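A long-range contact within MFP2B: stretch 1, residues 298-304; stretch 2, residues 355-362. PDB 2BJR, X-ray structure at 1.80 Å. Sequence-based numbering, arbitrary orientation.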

ATOM      1  N   LYS A 298      -6.729 -17.662  15.127  1.00 50.45           N
ATOM      2  CA  LYS A 298      -5.467 -16.954  14.923  1.00 50.43           C
ATOM      3  C   LYS A 298      -4.280 -17.943  14.806  1.00 49.11           C
ATOM      4  O   LYS A 298      -3.273 -17.836  15.508  1.00 49.71           O
ATOM      5  CB  LYS A 298      -5.261 -15.843  15.972  1.00 51.38           C
ATOM      6  CG  LYS A 298      -6.363 -14.751  15.930  1.00 54.26           C
ATOM      7  CD  LYS A 298      -5.808 -13.306  15.842  1.00 58.93           C
ATOM      8  CE  LYS A 298      -6.878 -12.311  15.332  1.00 61.26           C
ATOM      9  NZ  LYS A 298      -6.562 -10.853  15.588  1.00 63.74           N
ATOM     10  N   GLU A 299      -4.450 -18.900  13.885  1.00 47.09           N
ATOM     11  CA  GLU A 299      -3.387 -19.747  13.346  1.00 45.37           C
ATOM     12  C   GLU A 299      -3.146 -19.296  11.846  1.00 41.65           C
ATOM     13  O   GLU A 299      -2.380 -18.358  11.616  1.00 40.82           O
ATOM     14  CB  GLU A 299      -3.765 -21.233  13.512  1.00 46.75           C
ATOM     15  CG  GLU A 299      -5.010 -21.488  14.408  1.00 52.05           C
ATOM     16  CD  GLU A 299      -4.984 -22.806  15.209  1.00 58.72           C
ATOM     17  OE1 GLU A 299      -4.423 -22.806  16.350  1.00 63.10           O
ATOM     18  OE2 GLU A 299      -5.562 -23.832  14.719  1.00 61.80           O
ATOM     19  N   TRP A 300      -3.792 -19.912  10.856  1.00 37.44           N
ATOM     20  CA  TRP A 300      -3.740 -19.400   9.473  1.00 34.87           C
ATOM     21  C   TRP A 300      -4.811 -18.329   9.294  1.00 32.25           C
ATOM     22  O   TRP A 300      -5.975 -18.497   9.655  1.00 32.41           O
ATOM     23  CB  TRP A 300      -3.882 -20.502   8.431  1.00 34.82           C
ATOM     24  CG  TRP A 300      -2.696 -21.382   8.345  1.00 34.29           C
ATOM     25  CD1 TRP A 300      -2.534 -22.588   8.956  1.00 34.68           C
ATOM     26  CD2 TRP A 300      -1.488 -21.145   7.611  1.00 33.63           C
ATOM     27  NE1 TRP A 300      -1.307 -23.117   8.652  1.00 33.13           N
ATOM     28  CE2 TRP A 300      -0.630 -22.248   7.842  1.00 31.28           C
ATOM     29  CE3 TRP A 300      -1.024 -20.095   6.806  1.00 30.29           C
ATOM     30  CZ2 TRP A 300       0.642 -22.346   7.279  1.00 31.48           C
ATOM     31  CZ3 TRP A 300       0.232 -20.183   6.256  1.00 29.73           C
ATOM     32  CH2 TRP A 300       1.070 -21.302   6.499  1.00 31.33           C
ATOM     33  N   ILE A 301      -4.410 -17.173   8.806  1.00 28.66           N
ATOM     34  CA  ILE A 301      -5.329 -16.067   8.692  1.00 26.17           C
ATOM     35  C   ILE A 301      -5.309 -15.666   7.210  1.00 23.10           C
ATOM     36  O   ILE A 301      -4.237 -15.466   6.672  1.00 20.77           O
ATOM     37  CB  ILE A 301      -4.860 -14.896   9.572  1.00 26.41           C
ATOM     38  CG1 ILE A 301      -4.677 -15.335  11.047  1.00 30.56           C
ATOM     39  CG2 ILE A 301      -5.827 -13.757   9.550  1.00 27.75           C
ATOM     40  CD1 ILE A 301      -4.470 -14.130  12.008  1.00 33.73           C
ATOM     41  N   PRO A 302      -6.446 -15.503   6.565  1.00 20.39           N
ATOM     42  CA  PRO A 302      -6.409 -14.963   5.198  1.00 19.53           C
ATOM     43  C   PRO A 302      -5.692 -13.611   5.133  1.00 17.71           C
ATOM     44  O   PRO A 302      -5.761 -12.797   6.047  1.00 19.41           O
ATOM     45  CB  PRO A 302      -7.892 -14.802   4.821  1.00 19.59           C
ATOM     46  CG  PRO A 302      -8.615 -15.759   5.718  1.00 20.52           C
ATOM     47  CD  PRO A 302      -7.833 -15.743   7.032  1.00 21.07           C
ATOM     48  N   VAL A 303      -5.014 -13.363   4.020  1.00 17.03           N
ATOM     49  CA  VAL A 303      -4.505 -12.049   3.699  1.00 16.96           C
ATOM     50  C   VAL A 303      -5.754 -11.241   3.408  1.00 16.79           C
ATOM     51  O   VAL A 303      -6.614 -11.723   2.707  1.00 17.03           O
ATOM     52  CB  VAL A 303      -3.560 -12.123   2.484  1.00 16.77           C
ATOM     53  CG1 VAL A 303      -3.288 -10.786   1.901  1.00 17.94           C
ATOM     54  CG2 VAL A 303      -2.292 -12.799   2.921  1.00 17.87           C
ATOM     55  N   HIS A 304      -5.893 -10.046   3.978  1.00 17.93           N
ATOM     56  CA  HIS A 304      -7.088  -9.250   3.753  1.00 18.03           C
ATOM     57  C   HIS A 304      -6.786  -7.777   3.701  1.00 18.06           C
ATOM     58  O   HIS A 304      -5.899  -7.286   4.402  1.00 18.60           O
ATOM     59  CB  HIS A 304      -8.147  -9.479   4.851  1.00 18.22           C
ATOM     60  CG  HIS A 304      -7.652  -9.239   6.245  1.00 20.94           C
ATOM     61  ND1 HIS A 304      -7.983  -8.116   6.977  1.00 21.62           N
ATOM     62  CD2 HIS A 304      -6.855  -9.989   7.042  1.00 22.11           C
ATOM     63  CE1 HIS A 304      -7.376  -8.171   8.159  1.00 24.30           C
ATOM     64  NE2 HIS A 304      -6.702  -9.314   8.230  1.00 24.53           N
HETATM   65  N   MSE A 355      -9.301 -21.645  -3.012  1.00 19.16           N
HETATM   66  CA  MSE A 355      -8.081 -21.751  -2.239  1.00 20.09           C
HETATM   67  C   MSE A 355      -7.670 -20.313  -1.882  1.00 19.58           C
HETATM   68  O   MSE A 355      -7.478 -19.487  -2.765  1.00 21.15           O
HETATM   69  CB  MSE A 355      -6.975 -22.460  -3.030  1.00 19.43           C
HETATM   70  CG  MSE A 355      -7.326 -23.861  -3.572  1.00 24.06           C
HETATM   71 SE   MSE A 355      -7.332 -25.011  -2.015  1.00 32.26          SE
HETATM   72  CE  MSE A 355      -5.540 -24.969  -1.414  1.00 25.55           C
ATOM     73  N   VAL A 356      -7.574 -19.999  -0.597  1.00 18.75           N
ATOM     74  CA  VAL A 356      -7.406 -18.615  -0.156  1.00 18.73           C
ATOM     75  C   VAL A 356      -5.967 -18.388   0.291  1.00 17.47           C
ATOM     76  O   VAL A 356      -5.389 -19.223   0.983  1.00 17.01           O
ATOM     77  CB  VAL A 356      -8.393 -18.291   0.996  1.00 18.90           C
ATOM     78  CG1 VAL A 356      -8.179 -16.923   1.570  1.00 18.93           C
ATOM     79  CG2 VAL A 356      -9.761 -18.422   0.499  1.00 18.65           C
ATOM     80  N   LEU A 357      -5.360 -17.255  -0.069  1.00 16.67           N
ATOM     81  CA  LEU A 357      -3.992 -16.974   0.388  1.00 15.64           C
ATOM     82  C   LEU A 357      -4.069 -16.604   1.869  1.00 17.54           C
ATOM     83  O   LEU A 357      -4.778 -15.663   2.238  1.00 17.43           O
ATOM     84  CB  LEU A 357      -3.341 -15.816  -0.408  1.00 15.25           C
ATOM     85  CG  LEU A 357      -1.938 -15.476   0.139  1.00 16.37           C
ATOM     86  CD1 LEU A 357      -0.988 -16.683  -0.055  1.00 13.38           C
ATOM     87  CD2 LEU A 357      -1.375 -14.238  -0.473  1.00 14.97           C
ATOM     88  N   CYS A 358      -3.388 -17.377   2.702  1.00 16.71           N
ATOM     89  CA  CYS A 358      -3.313 -17.150   4.129  1.00 17.77           C
ATOM     90  C   CYS A 358      -1.871 -17.012   4.557  1.00 17.30           C
ATOM     91  O   CYS A 358      -0.921 -17.271   3.775  1.00 17.52           O
ATOM     92  CB  CYS A 358      -3.917 -18.324   4.899  1.00 18.45           C
ATOM     93  SG  CYS A 358      -5.654 -18.630   4.502  1.00 20.79           S
ATOM     94  N   ARG A 359      -1.731 -16.520   5.782  1.00 17.42           N
ATOM     95  CA  ARG A 359      -0.457 -16.428   6.425  1.00 18.45           C
ATOM     96  C   ARG A 359      -0.578 -16.842   7.896  1.00 19.74           C
ATOM     97  O   ARG A 359      -1.633 -16.760   8.506  1.00 19.15           O
ATOM     98  CB  ARG A 359       0.121 -15.008   6.340  1.00 18.31           C
ATOM     99  CG  ARG A 359      -0.740 -13.922   6.861  1.00 17.37           C
ATOM    100  CD  ARG A 359      -0.076 -12.559   6.783  1.00 16.80           C
ATOM    101  NE  ARG A 359      -0.846 -11.529   7.435  1.00 17.73           N
ATOM    102  CZ  ARG A 359      -0.333 -10.395   7.878  1.00 19.84           C
ATOM    103  NH1 ARG A 359       0.949 -10.076   7.642  1.00 19.26           N
ATOM    104  NH2 ARG A 359      -1.096  -9.584   8.562  1.00 18.47           N
ATOM    105  N   LYS A 360       0.556 -17.260   8.438  1.00 21.46           N
ATOM    106  CA  LYS A 360       0.643 -17.788   9.799  1.00 22.02           C
ATOM    107  C   LYS A 360       1.844 -17.169  10.447  1.00 20.89           C
ATOM    108  O   LYS A 360       2.946 -17.261   9.906  1.00 20.26           O
ATOM    109  CB  LYS A 360       0.868 -19.304   9.780  1.00 23.05           C
ATOM    110  CG  LYS A 360       1.090 -19.886  11.212  1.00 26.05           C
ATOM    111  CD  LYS A 360       0.790 -21.407  11.272  1.00 32.57           C
ATOM    112  CE  LYS A 360       0.908 -21.950  12.757  1.00 38.14           C
ATOM    113  NZ  LYS A 360       0.065 -23.180  13.022  1.00 41.85           N
ATOM    114  N   ALA A 361       1.636 -16.620  11.625  1.00 20.51           N
ATOM    115  CA  ALA A 361       2.703 -16.005  12.374  1.00 22.24           C
ATOM    116  C   ALA A 361       3.741 -17.052  12.794  1.00 22.80           C
ATOM    117  O   ALA A 361       3.395 -18.167  13.214  1.00 24.10           O
ATOM    118  CB  ALA A 361       2.175 -15.352  13.594  1.00 22.21           C
ATOM    119  N   LYS A 362       4.989 -16.651  12.684  1.00 22.75           N
ATOM    120  CA  LYS A 362       6.111 -17.395  13.239  1.00 23.18           C
ATOM    121  C   LYS A 362       6.137 -17.261  14.768  1.00 23.84           C
ATOM    122  O   LYS A 362       5.603 -16.298  15.361  1.00 21.77           O
ATOM    123  CB  LYS A 362       7.422 -16.878  12.655  1.00 23.46           C
ATOM    124  CG  LYS A 362       7.657 -17.285  11.208  1.00 25.13           C
ATOM    125  CD  LYS A 362       9.056 -16.875  10.703  1.00 25.37           C
ATOM    126  CE  LYS A 362       9.290 -17.159   9.215  1.00 26.65           C
ATOM    127  NZ  LYS A 362       9.312 -18.637   8.870  1.00 26.38           N
TER
HETATM  128  O   HOH W   1      -0.871 -16.753  13.137  1.00 31.45           O
HETATM  129  O   HOH W   2       0.228 -24.875  10.423  1.00 48.52           O
HETATM  130  O   HOH W   3      -3.713 -11.764   7.593  1.00 19.40           O

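Three backbone hydrogen bonds join the two stretches; two lie within the antiparallel strand pairing and the third is given by Val303, just past the end of the first strand. Ile301 and Arg359 form a reciprocal pair: Ile301 N donates to Arg359 O at 2.8 Å, and Arg359 N donates to Ile301 O at 2.9 Å, both with an N-H...O angle of 163°. Such a closed ring of two short, nearly straight bonds marks an antiparallel hydrogen-bonded pair. The third bond, from Val303 N to Leu357 O, is 2.9 Å long and straighter still at 171°. Between these bonds lies Pro302, which has no amide hydrogen to give; it sits opposite Cys358 in a non-hydrogen-bonded pair, where none is needed, and the two CA atoms come within 3.9 Å. The strand directions make an angle of 136°, so the pairing is antiparallel in sense but 44° from ideal.

Alpha hydrogens supplement the amides. The CA of Cys358 lies 3.2 Å from Ile301 O, although the angle of 122° at the hydrogen is bent, and the CA of Pro302 lies 3.5 Å from Leu357 O at 136°. Thus Ile301 O and Leu357 O each receive an amide and a CA-H contact from across the pairing.

Three waters extend the polar network. Water 1 donates to Glu299 O (2.7 Å) and accepts from Ala361 N (2.9 Å), linking two backbone groups whose direct separation, 4.4 Å from Glu299 O to Ala361 N, is too long for a hydrogen bond. Water 3 donates to Pro302 O (2.8 Å) and accepts from Arg359 NE (2.9 Å), tying a side chain to the opposing backbone. Water 2 accepts from both Trp300 NE1 (2.9 Å) and Lys360 NZ (3.1 Å), so it joins two donors that could not bond to each other.

That last bridge accompanies the packing of Trp300 on Lys360, the residues with the largest covered areas in their stretches (84 and 81 Å²). Trp300 and Lys360 project to the same face of the sheet, and Lys360 CB stands 3.5 Å from the centroid of the six-membered ring of Trp300, only 7° off the ring normal, a well-centred CH-pi contact. The extended lysine chain, with all four chi angles t, carries NZ on to the water. Trp300 CE3 also meets Cys358 CB at 3.9 Å.

Farther along, Val303 CG2 packs against Leu357 CD2 at 3.8 Å. Pro302 CB touches Val356 CG1 at 3.9 Å, although the proline CA-to-CB bond points away from the other stretch overall. Together the two stretches bury 556 Å², counted over both sides.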